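Phosphoserine aminotransferase (Bacillus circulans, PDB 2C0R) catalyses the reversible, pyridoxal-phosphate-dependent transamination that interconverts 3-phosphohydroxypyruvate and phosphoserine in serine biosynthesis, and a parallel step in making pyridoxine 5'-phosphate. Local coordinates at residues T66-L71 against D184-G189; Q55-A60 against V251-E256; I300-A305 against Q352-F357. The protein carries 1 engineered substitution. All blocks are in the same frame, centred on the assembly; numbering follows the deposited sequence.

Contact 1 (T66-L71 against D184-G189); sequences TGYKVL and DLNQFG
At strand 68-73, one of the two outer strands of the seven-stranded mixed sheet, the side chain of Tyr68 reaches to the 3-10 turn at 185-187 and to Phe188, just ahead of strand 190-194. Its hydroxyl is the donor of a hydrogen bond to the backbone: Tyr68 OH lies 2.7 Å from Phe188 O, and the C=O...donor angle of 162° sets the hydroxyl almost in line with the carbonyl, which itself meets the ring at its edge and in plane. One face of the ring is taken by Leu185. CD2 of Leu185 is 3.7 Å from the centroid of the Tyr68 ring and 21° off its normal, a CH-pi contact displaced toward the rim; with CG of Leu185 set opposite its own backbone N (chi1 -177°), the methyl lies over the phenol. This is the class-V aminotransferase large-domain sheet, in which strands 205-210 and 190-194 separate the strand of Tyr68 from strand 170-173; the tyrosine also packs on Ile208 and Arg210 of the strand beside it. The turn is ordered from within by an Asx turn: Asp184 OD1 accepts from Asn186 N at 3.0 Å, met from above the carboxylate plane, and from Asn186 ND2 at 2.8 Å through its syn lone pair. Ordered waters link the polar groups of the two segments. One accepts from Thr66 N and donates to Asn186 OD1, while another donates both to Tyr68 OH, at 3.1 Å, and to Asn186 O.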
# COMPACT_ATOMS: atom_id res chain seq x y z
N THR A 66 21.42 -9.00 -14.49
CA THR A 66 20.86 -10.30 -14.21
C THR A 66 21.09 -10.69 -12.76
O THR A 66 21.99 -10.12 -12.13
CB THR A 66 21.47 -11.38 -15.11
OG1 THR A 66 22.88 -11.37 -14.83
CG2 THR A 66 21.29 -11.11 -16.59
N GLY A 67 20.33 -11.65 -12.24
CA GLY A 67 20.45 -12.06 -10.89
C GLY A 67 19.74 -11.18 -9.89
O GLY A 67 19.96 -11.37 -8.66
N TYR A 68 18.93 -10.23 -10.34
CA TYR A 68 18.16 -9.37 -9.47
C TYR A 68 16.67 -9.55 -9.66
O TYR A 68 16.19 -9.72 -10.77
CB TYR A 68 18.45 -7.87 -9.75
CG TYR A 68 19.84 -7.53 -9.26
CD1 TYR A 68 20.97 -7.79 -10.03
CD2 TYR A 68 20.01 -6.92 -8.03
CE1 TYR A 68 22.23 -7.45 -9.55
CE2 TYR A 68 21.27 -6.59 -7.54
CZ TYR A 68 22.38 -6.86 -8.31
OH TYR A 68 23.64 -6.55 -7.85
N LYS A 69 15.95 -9.51 -8.55
CA LYS A 69 14.50 -9.59 -8.65
C LYS A 69 13.89 -8.25 -8.27
O LYS A 69 14.31 -7.66 -7.26
CB LYS A 69 13.97 -10.69 -7.73
CG LYS A 69 12.47 -10.94 -7.88
CD LYS A 69 12.07 -11.61 -9.18
CE LYS A 69 10.54 -11.76 -9.12
NZ LYS A 69 9.95 -12.12 -10.44
N VAL A 70 12.92 -7.80 -9.04
CA VAL A 70 12.15 -6.62 -8.67
C VAL A 70 10.95 -7.07 -7.83
O VAL A 70 10.14 -7.86 -8.31
CB VAL A 70 11.69 -5.84 -9.91
CG1 VAL A 70 10.82 -4.66 -9.53
CG2 VAL A 70 12.89 -5.44 -10.75
N LEU A 71 10.90 -6.58 -6.60
CA LEU A 71 9.79 -6.83 -5.71
C LEU A 71 8.94 -5.58 -5.55
O LEU A 71 9.48 -4.48 -5.58
CB LEU A 71 10.32 -7.26 -4.32
CG LEU A 71 11.35 -8.37 -4.33
CD1 LEU A 71 11.86 -8.61 -2.91
CD2 LEU A 71 10.83 -9.66 -4.95
N ASP A 184 24.96 1.51 -11.88
CA ASP A 184 25.24 0.07 -12.04
C ASP A 184 24.61 -0.68 -10.88
O ASP A 184 25.14 -0.64 -9.76
CB ASP A 184 26.75 -0.16 -12.09
CG ASP A 184 27.20 -1.61 -12.19
OD1 ASP A 184 26.32 -2.47 -12.49
OD2 ASP A 184 28.41 -1.85 -11.99
N LEU A 185 23.51 -1.37 -11.16
CA LEU A 185 22.84 -2.11 -10.11
C LEU A 185 23.75 -3.13 -9.44
O LEU A 185 23.58 -3.46 -8.28
CB LEU A 185 21.60 -2.82 -10.65
CG LEU A 185 20.76 -3.56 -9.64
CD1 LEU A 185 20.22 -2.63 -8.58
CD2 LEU A 185 19.55 -4.21 -10.35
N ASN A 186 24.72 -3.62 -10.20
CA ASN A 186 25.59 -4.66 -9.65
C ASN A 186 26.45 -4.19 -8.49
O ASN A 186 27.03 -5.02 -7.75
CB ASN A 186 26.51 -5.16 -10.76
CG ASN A 186 25.72 -5.78 -11.88
OD1 ASN A 186 25.09 -6.80 -11.68
ND2 ASN A 186 25.76 -5.17 -13.07
N GLN A 187 26.57 -2.89 -8.24
CA GLN A 187 27.24 -2.48 -7.02
C GLN A 187 26.43 -2.82 -5.75
O GLN A 187 27.02 -2.83 -4.67
CB GLN A 187 27.46 -0.95 -7.00
CG GLN A 187 28.54 -0.48 -7.92
CD GLN A 187 28.91 0.95 -7.67
OE1 GLN A 187 28.14 1.85 -8.01
NE2 GLN A 187 30.09 1.17 -7.06
N PHE A 188 25.15 -3.05 -5.93
CA PHE A 188 24.24 -3.15 -4.78
C PHE A 188 23.76 -4.54 -4.53
O PHE A 188 23.50 -5.29 -5.48
CB PHE A 188 22.99 -2.29 -5.03
CG PHE A 188 23.29 -0.79 -4.96
CD1 PHE A 188 23.67 -0.12 -6.10
CD2 PHE A 188 23.22 -0.13 -3.74
CE1 PHE A 188 23.99 1.24 -6.03
CE2 PHE A 188 23.49 1.22 -3.66
CZ PHE A 188 23.88 1.90 -4.81
N GLY A 189 23.55 -4.86 -3.26
CA GLY A 189 22.80 -6.11 -3.04
C GLY A 189 21.31 -5.81 -3.02
O GLY A 189 20.46 -6.66 -3.28
O HOH W 1 24.12 -8.27 -13.73
O HOH W 2 26.52 -7.64 -7.23
O HOH W 3 25.65 -8.54 -9.73

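Contact 2 (Q55-A60 against V251-E256); sequences QARLLA and VLKWIE
Arg57 and Lys253 both start with CG opposite the carbonyl carbon (chi1 -75° in each) and then run out extended, Arg57 as far as NE and Lys253 along its whole chain, which lets the two long side chains meet at an angle between the helices. The touching parts are a guanidinium face and aliphatic carbons: CG of Lys253 lies over one face of the Arg57 group, 3.5 Å from Arg57 NE, and Lys253 CE is 3.5 Å from Arg57 NH2. The like-charged ends stay 4.6 Å apart, measured from Arg57 NH2 to Lys253 NZ. Each has an acid of its own helix as partner, Arg57 in a salt bridge with Glu53 and Lys253 with Glu250, and these carboxylates would be expected to offset the repulsion. Beneath this partly exposed layer the contact is apolar. Leu252 sends CD1 against the neighbouring helix, where it is 3.9 Å from Leu58 CB and 4.0 Å from Arg57 CB. Leu252 CD1 is also 3.7 Å from Leu58 N, so the methyl rests against backbone as well as side chain. Leu179, from a loop, packs on both Leu58 and Leu252, and Leu58 turns further inward onto Val206 and Ile208 of strand 205-210. The axes of the short segments approach to 9.7 Å, with their N-to-C directions 31° apart. This roughly parallel helix pair, with helix 45-61 lying on the sheet and helix 242-257 beside it, belongs to the helical layer packed against the sheet in the large domain of class-V aminotransferases.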
# COMPACT_ATOMS: atom_id res chain seq x y z
N GLN A 55 8.18 -5.22 -13.82
CA GLN A 55 9.49 -5.68 -13.41
C GLN A 55 10.47 -5.72 -14.58
O GLN A 55 11.58 -5.24 -14.47
CB GLN A 55 9.34 -7.06 -12.80
CG GLN A 55 8.46 -7.10 -11.58
CD GLN A 55 8.27 -8.58 -11.18
OE1 GLN A 55 9.24 -9.36 -11.12
NE2 GLN A 55 7.03 -8.92 -10.93
N ALA A 56 10.06 -6.28 -15.71
CA ALA A 56 10.87 -6.36 -16.89
C ALA A 56 11.24 -4.97 -17.42
O ALA A 56 12.38 -4.76 -17.84
CB ALA A 56 10.17 -7.11 -18.03
N ARG A 57 10.30 -4.04 -17.42
CA ARG A 57 10.69 -2.71 -17.93
C ARG A 57 11.66 -2.00 -17.01
O ARG A 57 12.54 -1.28 -17.46
CB ARG A 57 9.41 -1.87 -17.98
CG ARG A 57 8.50 -2.22 -19.10
CD ARG A 57 7.32 -1.26 -19.16
NE ARG A 57 6.38 -1.57 -20.20
CZ ARG A 57 6.56 -1.87 -21.46
NH1 ARG A 57 7.77 -1.99 -21.98
NH2 ARG A 57 5.54 -2.10 -22.27
N LEU A 58 11.52 -2.19 -15.71
CA LEU A 58 12.47 -1.56 -14.77
C LEU A 58 13.86 -2.16 -14.97
O LEU A 58 14.82 -1.41 -15.08
CB LEU A 58 11.97 -1.77 -13.36
CG LEU A 58 12.68 -1.21 -12.15
CD1 LEU A 58 13.45 0.06 -12.30
CD2 LEU A 58 11.58 -1.02 -11.06
N LEU A 59 14.00 -3.47 -15.03
CA LEU A 59 15.30 -4.07 -15.29
C LEU A 59 15.87 -3.59 -16.62
O LEU A 59 17.08 -3.32 -16.69
CB LEU A 59 15.26 -5.60 -15.23
CG LEU A 59 15.04 -6.13 -13.81
CD1 LEU A 59 14.80 -7.63 -13.88
CD2 LEU A 59 16.22 -5.87 -12.90
N ALA A 60 15.04 -3.49 -17.64
CA ALA A 60 15.55 -3.02 -18.92
C ALA A 60 16.06 -1.57 -18.80
O ALA A 60 17.10 -1.25 -19.41
CB ALA A 60 14.51 -3.17 -20.02
N VAL A 251 4.55 4.69 -15.73
CA VAL A 251 5.65 5.64 -15.59
C VAL A 251 6.92 5.12 -16.21
O VAL A 251 7.69 5.86 -16.85
CB VAL A 251 5.88 6.03 -14.12
CG1 VAL A 251 7.17 6.82 -13.99
CG2 VAL A 251 4.71 6.84 -13.55
N LEU A 252 7.17 3.83 -16.09
CA LEU A 252 8.36 3.24 -16.69
C LEU A 252 8.32 3.35 -18.21
O LEU A 252 9.34 3.62 -18.86
CB LEU A 252 8.57 1.78 -16.28
CG LEU A 252 8.69 1.55 -14.76
CD1 LEU A 252 8.76 0.05 -14.54
CD2 LEU A 252 9.89 2.25 -14.17
N LYS A 253 7.13 3.13 -18.78
CA LYS A 253 7.00 3.37 -20.22
C LYS A 253 7.38 4.80 -20.59
O LYS A 253 8.07 5.05 -21.55
CB LYS A 253 5.56 3.09 -20.64
CG LYS A 253 5.16 1.62 -20.72
CD LYS A 253 3.63 1.54 -20.87
CE LYS A 253 3.18 0.06 -20.79
NZ LYS A 253 1.70 -0.01 -20.89
N TRP A 254 6.89 5.75 -19.78
CA TRP A 254 7.21 7.17 -20.08
C TRP A 254 8.70 7.42 -19.95
O TRP A 254 9.27 8.14 -20.76
CB TRP A 254 6.35 8.01 -19.14
CG TRP A 254 6.66 9.48 -19.14
CD1 TRP A 254 6.07 10.43 -19.97
CD2 TRP A 254 7.59 10.20 -18.32
NE1 TRP A 254 6.59 11.68 -19.69
CE2 TRP A 254 7.52 11.55 -18.69
CE3 TRP A 254 8.48 9.82 -17.31
CZ2 TRP A 254 8.31 12.53 -18.08
CZ3 TRP A 254 9.26 10.78 -16.70
CH2 TRP A 254 9.17 12.13 -17.09
N ILE A 255 9.37 6.82 -18.96
CA ILE A 255 10.82 7.07 -18.85
C ILE A 255 11.51 6.57 -20.11
O ILE A 255 12.42 7.22 -20.65
CB ILE A 255 11.39 6.38 -17.59
CG1 ILE A 255 10.87 6.99 -16.30
CG2 ILE A 255 12.93 6.46 -17.60
CD1 ILE A 255 11.25 6.28 -15.00
N GLU A 256 11.05 5.41 -20.58
CA GLU A 256 11.67 4.88 -21.81
C GLU A 256 11.44 5.87 -22.93
O GLU A 256 12.34 6.15 -23.74
CB GLU A 256 11.12 3.48 -22.11
CG GLU A 256 11.55 2.89 -23.42
CD GLU A 256 12.94 2.30 -23.50
OE1 GLU A 256 13.11 1.35 -24.31
OE2 GLU A 256 13.89 2.75 -22.81

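Contact 3 (I300-A305 against Q352-F357); sequences ITFRLA and QFMEHF
Segment 300-305, a strand up to Arg303, and helix segment 352-357 keep their backbones well apart, the nearest CA atoms across the contact, those of Leu304 and Phe357, being 10.8 Å from each other, so side chains alone bridge the gap. Two separate apolar pairs do so. In the first, Phe302 and Met354 approach from opposite directions. The methyl CE of Met354 comes to 3.8 Å from Phe302 CE1 and 4.0 Å from CZ of the same ring, arriving obliquely. The sulfur follows: Met354 SD lies 4.9 Å from the ring centroid of Phe302 and 44° off the normal, which makes this a Met-aromatic contact of slanted geometry. The bend at the last torsion of Met354 (chi3 72°) turns CE aside from an otherwise extended chain, and it is this methyl that makes the closest approach to the phenyl. On the strand side, the Phe302 ring has Ile300 O at its edge, in plane. The second pair lies farther along both segments, where Leu304 CD2 and Phe357 CE2 meet at 3.8 Å with the side chains crossing at a slant. All four residues are buried, and the touching atoms are carbon and sulfur throughout, a purely apolar interface between the two segments. Neighbouring elements complete it: Phe313 of helix 307-319 touches Met354 and stacks edge-to-face with Phe357, Ile279 of helix 260-280 packs on Phe302, and Leu334 of strand 334-337 lies against both Phe302 and Leu304. In the smaller, C-terminal alpha/beta domain, as in fold-type I aminotransferases, the contact thus joins the middle strand of the three-stranded antiparallel sheet to helix 344-361, with helices 260-280 and 307-319 contributing to the same core.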
# COMPACT_ATOMS: atom_id res chain seq x y z
N ILE A 300 16.24 20.59 -4.43
CA ILE A 300 17.13 21.74 -4.28
C ILE A 300 16.71 22.56 -3.10
O ILE A 300 15.61 23.10 -3.04
CB ILE A 300 17.09 22.57 -5.55
CG1 ILE A 300 17.56 21.73 -6.74
CG2 ILE A 300 17.85 23.86 -5.35
CD1 ILE A 300 17.67 22.53 -8.03
N THR A 301 17.61 22.65 -2.13
CA THR A 301 17.24 23.35 -0.89
C THR A 301 17.99 24.65 -0.82
O THR A 301 19.14 24.79 -1.24
CB THR A 301 17.53 22.45 0.31
OG1 THR A 301 18.90 22.01 0.19
CG2 THR A 301 16.62 21.21 0.28
N PHE A 302 17.26 25.66 -0.33
CA PHE A 302 17.88 26.98 -0.23
C PHE A 302 17.16 27.81 0.84
O PHE A 302 16.07 27.46 1.31
CB PHE A 302 17.90 27.69 -1.59
CG PHE A 302 16.56 27.90 -2.28
CD1 PHE A 302 16.03 29.18 -2.31
CD2 PHE A 302 15.86 26.87 -2.85
CE1 PHE A 302 14.83 29.42 -2.94
CE2 PHE A 302 14.64 27.11 -3.49
CZ PHE A 302 14.12 28.40 -3.53
N ARG A 303 17.85 28.91 1.22
CA ARG A 303 17.36 29.72 2.30
C ARG A 303 17.39 31.19 1.89
O ARG A 303 18.19 31.59 1.03
CB ARG A 303 18.23 29.64 3.55
CG ARG A 303 18.63 28.32 4.11
CD ARG A 303 19.47 28.57 5.35
NE ARG A 303 19.58 27.41 6.20
CZ ARG A 303 18.76 26.54 6.76
NH1 ARG A 303 17.44 26.57 6.62
NH2 ARG A 303 19.29 25.57 7.50
N LEU A 304 16.53 31.95 2.56
CA LEU A 304 16.61 33.42 2.47
C LEU A 304 17.17 33.93 3.80
O LEU A 304 17.58 33.14 4.62
CB LEU A 304 15.24 34.01 2.20
CG LEU A 304 14.72 33.84 0.76
CD1 LEU A 304 14.47 32.40 0.40
CD2 LEU A 304 13.43 34.65 0.67
N ALA A 305 17.20 35.24 4.00
CA ALA A 305 17.93 35.85 5.11
C ALA A 305 17.22 35.61 6.42
O ALA A 305 17.84 35.65 7.50
CB ALA A 305 18.08 37.34 4.88
N GLN A 352 11.73 32.56 -12.59
CA GLN A 352 11.14 33.88 -12.86
C GLN A 352 10.57 34.44 -11.57
O GLN A 352 10.83 35.60 -11.23
CB GLN A 352 10.07 33.78 -13.93
CG GLN A 352 10.52 33.38 -15.32
CD GLN A 352 9.43 33.19 -16.35
OE1 GLN A 352 9.68 32.55 -17.39
NE2 GLN A 352 8.23 33.72 -16.12
N PHE A 353 9.81 33.60 -10.85
CA PHE A 353 9.27 34.02 -9.56
C PHE A 353 10.38 34.42 -8.60
O PHE A 353 10.29 35.42 -7.91
CB PHE A 353 8.40 32.91 -8.98
CG PHE A 353 7.96 33.28 -7.56
CD1 PHE A 353 6.91 34.18 -7.41
CD2 PHE A 353 8.57 32.75 -6.43
CE1 PHE A 353 6.50 34.57 -6.15
CE2 PHE A 353 8.16 33.14 -5.16
CZ PHE A 353 7.11 34.04 -5.02
N MET A 354 11.43 33.61 -8.56
CA MET A 354 12.54 33.91 -7.68
C MET A 354 13.21 35.23 -8.04
O MET A 354 13.64 35.96 -7.16
CB MET A 354 13.59 32.78 -7.74
CG MET A 354 13.13 31.56 -6.95
SD MET A 354 14.22 30.15 -7.27
CE MET A 354 15.71 30.66 -6.39
N GLU A 355 13.30 35.54 -9.34
CA GLU A 355 13.89 36.81 -9.75
C GLU A 355 13.02 37.98 -9.31
O GLU A 355 13.52 38.96 -8.77
CB GLU A 355 14.06 36.80 -11.27
CG GLU A 355 14.61 38.13 -11.75
CD GLU A 355 16.07 38.40 -11.47
OE1 GLU A 355 16.47 39.56 -11.61
OE2 GLU A 355 16.83 37.46 -11.10
N HIS A 356 11.71 37.90 -9.52
CA HIS A 356 10.78 38.91 -9.04
C HIS A 356 10.84 39.11 -7.53
O HIS A 356 10.86 40.25 -7.03
CB HIS A 356 9.31 38.58 -9.39
CG HIS A 356 8.31 39.47 -8.69
ND1 HIS A 356 8.16 40.82 -8.98
CD2 HIS A 356 7.41 39.22 -7.71
CE1 HIS A 356 7.23 41.37 -8.23
NE2 HIS A 356 6.75 40.41 -7.45
N PHE A 357 10.85 38.01 -6.78
CA PHE A 357 10.82 38.18 -5.32
C PHE A 357 12.10 38.80 -4.83
O PHE A 357 12.10 39.66 -3.95
CB PHE A 357 10.54 36.79 -4.70
CG PHE A 357 10.18 36.88 -3.24
CD1 PHE A 357 8.87 37.00 -2.85
CD2 PHE A 357 11.19 36.86 -2.28
CE1 PHE A 357 8.58 37.05 -1.50
CE2 PHE A 357 10.90 36.92 -0.94
CZ PHE A 357 9.58 37.06 -0.55

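Contacts 1 and 2 are close neighbours, with centres 15 Å apart, and they touch: Lys69 NZ probably hydrogen-bonds Gln55 OE1 at 2.9 Å, while Val70 packs on Leu59. Helix 45-61 is followed in the chain by strand 68-73, and contact 1 is nested in the span closed by contact 2. Contact 1 joins the edge strand to the turn before strand 190-194; contact 2 pairs the helix lying on that strand with helix 242-257. Contact 3 follows later, in the separate three-stranded sheet, its centre 39 Å from that of contact 1 and 35 Å from that of contact 2. The contacts thus sample two parts of the fold, the large domain and the C-terminal one.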